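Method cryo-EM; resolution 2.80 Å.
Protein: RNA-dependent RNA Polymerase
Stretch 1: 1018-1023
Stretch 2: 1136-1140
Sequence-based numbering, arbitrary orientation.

Stretch 1 1018-1023: ALHLYE
Stretch 2 1136-1140: NVEYH

This is a small, mostly apolar side-chain contact between two segments far apart in the sequence of one chain, centred on Tyr1139 and tied by a single hydrogen bond between two tyrosine hydroxyls. The two stretches bury 254 Å² of surface, both sides summed. No backbone hydrogen bond joins them. The nearest CA atoms are those of Leu1019 and Tyr1139, 7.8 Å apart, so side chains fill the gap.

Stretch 1 begins with helical backbone angles at Ala1018, Leu1019 and His1020, with phi/psi of -73/-16, -70/-13 and -77/-11. Two backbone hydrogen bonds lie within the turn: Leu1021 N to Ala1018 O at 3.2 Å, and Tyr1022 N to His1020 O at 3.0 Å. Leu1021 follows at -89/80. Tyr1022 at -148/145 and Glu1023 at -139/173 are extended, and Glu1023 belongs to a strand that continues later in the chain. Leu1019, His1020 and Tyr1022 all contact Tyr1139.

Stretch 2 has no regular secondary structure. Asn1136 lies at -80/-37, and its OD1 accepts a weak hydrogen bond from Val1137 N, 2.7 Å long but bent to 122° at the hydrogen. Val1137 (-87/146) and Glu1138 (-163/149) are extended. Tyr1139 turns at -130/-36, and His1140 has positive phi, at 62/71.

Tyr1139 has the largest area covered, 94 Å². Its CA-to-CB bond points sideways, but in the t rotamer (chi1 -160°, chi2 68°) the ring's end comes nearer to stretch 1. Its hydroxyl accepts the hydrogen bond from Tyr1022 OH, 3.0 Å from Tyr1139 OH. Tyr1022 points toward stretch 2, chi1 p (62°), chi2 -89°. Tyr1022 CE1 lies 4.2 Å from Tyr1139 CZ, an apolar contact beside the polar link. Tyrosine suits both places, combining a broad apolar ring with a hydroxyl at its tip.

Leu1019 points toward stretch 2 in m,t (-67°, 177°). Leu1019 CB is 4.1 Å from Tyr1139 CE1. Leu1019 CD1 is 4.1 Å from Val1137 CB and 3.7 Å from Glu1138 O. A branched apolar side chain suits this buried position. Val1137, also buried, points sideways, chi1 m (-60°), adding a compact apolar surface.

Buried His1020 points sideways, m (-62°), chi2 98°, but its end comes nearer. Its flat ring meets that of Tyr1139 obliquely, centroids 5.8 Å apart, planes at 44°; His1020 CD2 is 3.9 Å from Tyr1139 OH. Glu1138 points away in p,t (62°, -174°), chi3 2°. Without cross-contacts are Ala1018, Leu1021 (m,t), Glu1023 (m,m, chi3 -36°), Asn1136 (p, chi2 4°) and His1140 (m, chi2 88°).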

# COMPACT_ATOMS: atom_id res chain seq x y z
N ALA A 1018 -38.79 -16.33 22.25
CA ALA A 1018 -39.27 -17.67 22.57
C ALA A 1018 -38.55 -18.73 21.76
O ALA A 1018 -38.61 -19.91 22.11
CB ALA A 1018 -40.77 -17.77 22.33
N LEU A 1019 -37.86 -18.33 20.69
CA LEU A 1019 -37.08 -19.25 19.88
C LEU A 1019 -35.84 -19.76 20.59
O LEU A 1019 -35.23 -20.72 20.10
CB LEU A 1019 -36.66 -18.58 18.57
CG LEU A 1019 -37.77 -18.23 17.58
CD1 LEU A 1019 -37.21 -17.52 16.37
CD2 LEU A 1019 -38.52 -19.49 17.16
N HIS A 1020 -35.44 -19.17 21.71
CA HIS A 1020 -34.33 -19.73 22.46
C HIS A 1020 -34.72 -20.95 23.27
O HIS A 1020 -33.83 -21.65 23.76
CB HIS A 1020 -33.72 -18.69 23.41
CG HIS A 1020 -33.15 -17.49 22.73
ND1 HIS A 1020 -33.84 -16.31 22.60
CD2 HIS A 1020 -31.97 -17.30 22.09
CE1 HIS A 1020 -33.10 -15.43 21.95
NE2 HIS A 1020 -31.96 -16.01 21.62
N LEU A 1021 -36.01 -21.24 23.40
CA LEU A 1021 -36.47 -22.28 24.33
C LEU A 1021 -36.48 -23.64 23.64
O LEU A 1021 -37.51 -24.15 23.19
CB LEU A 1021 -37.84 -21.91 24.88
CG LEU A 1021 -37.87 -20.56 25.59
CD1 LEU A 1021 -39.24 -20.25 26.15
CD2 LEU A 1021 -36.84 -20.52 26.67
N TYR A 1022 -35.29 -24.23 23.55
CA TYR A 1022 -35.12 -25.55 22.96
C TYR A 1022 -33.99 -26.26 23.67
O TYR A 1022 -33.00 -25.65 24.08
CB TYR A 1022 -34.87 -25.46 21.45
CG TYR A 1022 -33.62 -24.73 21.02
CD1 TYR A 1022 -33.64 -23.36 20.80
CD2 TYR A 1022 -32.44 -25.41 20.79
CE1 TYR A 1022 -32.51 -22.69 20.40
CE2 TYR A 1022 -31.31 -24.75 20.39
CZ TYR A 1022 -31.35 -23.39 20.19
OH TYR A 1022 -30.21 -22.75 19.79
N GLU A 1023 -34.12 -27.58 23.81
CA GLU A 1023 -33.11 -28.39 24.48
C GLU A 1023 -32.89 -29.70 23.74
O GLU A 1023 -33.61 -30.05 22.80
CB GLU A 1023 -33.46 -28.65 25.94
CG GLU A 1023 -33.01 -27.54 26.85
CD GLU A 1023 -31.49 -27.48 26.93
OE1 GLU A 1023 -30.85 -28.56 26.90
OE2 GLU A 1023 -30.93 -26.37 26.99
N ASN A 1136 -41.18 -13.70 9.72
CA ASN A 1136 -41.39 -13.33 11.12
C ASN A 1136 -40.36 -13.97 12.04
O ASN A 1136 -39.92 -13.34 13.01
CB ASN A 1136 -42.83 -13.67 11.54
CG ASN A 1136 -43.21 -15.11 11.25
OD1 ASN A 1136 -42.40 -15.91 10.81
ND2 ASN A 1136 -44.47 -15.44 11.51
N VAL A 1137 -39.96 -15.20 11.77
CA VAL A 1137 -38.91 -15.81 12.59
C VAL A 1137 -37.55 -15.43 12.02
O VAL A 1137 -37.39 -15.26 10.81
CB VAL A 1137 -39.10 -17.34 12.70
CG1 VAL A 1137 -40.44 -17.67 13.34
CG2 VAL A 1137 -38.97 -18.01 11.37
N GLU A 1138 -36.58 -15.26 12.91
CA GLU A 1138 -35.23 -14.84 12.56
C GLU A 1138 -34.33 -15.16 13.74
O GLU A 1138 -34.79 -15.16 14.88
CB GLU A 1138 -35.18 -13.35 12.19
CG GLU A 1138 -35.58 -12.41 13.31
CD GLU A 1138 -35.65 -10.96 12.87
OE1 GLU A 1138 -35.42 -10.70 11.67
OE2 GLU A 1138 -35.92 -10.10 13.72
N TYR A 1139 -33.06 -15.45 13.46
CA TYR A 1139 -32.33 -15.97 14.61
C TYR A 1139 -31.00 -15.28 14.88
O TYR A 1139 -30.64 -15.12 16.05
CB TYR A 1139 -32.14 -17.47 14.44
CG TYR A 1139 -31.85 -18.14 15.75
CD1 TYR A 1139 -32.84 -18.20 16.73
CD2 TYR A 1139 -30.62 -18.70 16.02
CE1 TYR A 1139 -32.60 -18.78 17.93
CE2 TYR A 1139 -30.37 -19.30 17.23
CZ TYR A 1139 -31.37 -19.34 18.18
OH TYR A 1139 -31.14 -19.93 19.39
N HIS A 1140 -30.26 -14.88 13.84
CA HIS A 1140 -29.13 -13.95 13.91
C HIS A 1140 -27.98 -14.47 14.79
O HIS A 1140 -27.73 -13.98 15.89
CB HIS A 1140 -29.57 -12.56 14.40
CG HIS A 1140 -30.44 -11.83 13.44
ND1 HIS A 1140 -31.81 -11.96 13.42
CD2 HIS A 1140 -30.14 -10.93 12.47
CE1 HIS A 1140 -32.32 -11.18 12.48
NE2 HIS A 1140 -31.32 -10.55 11.88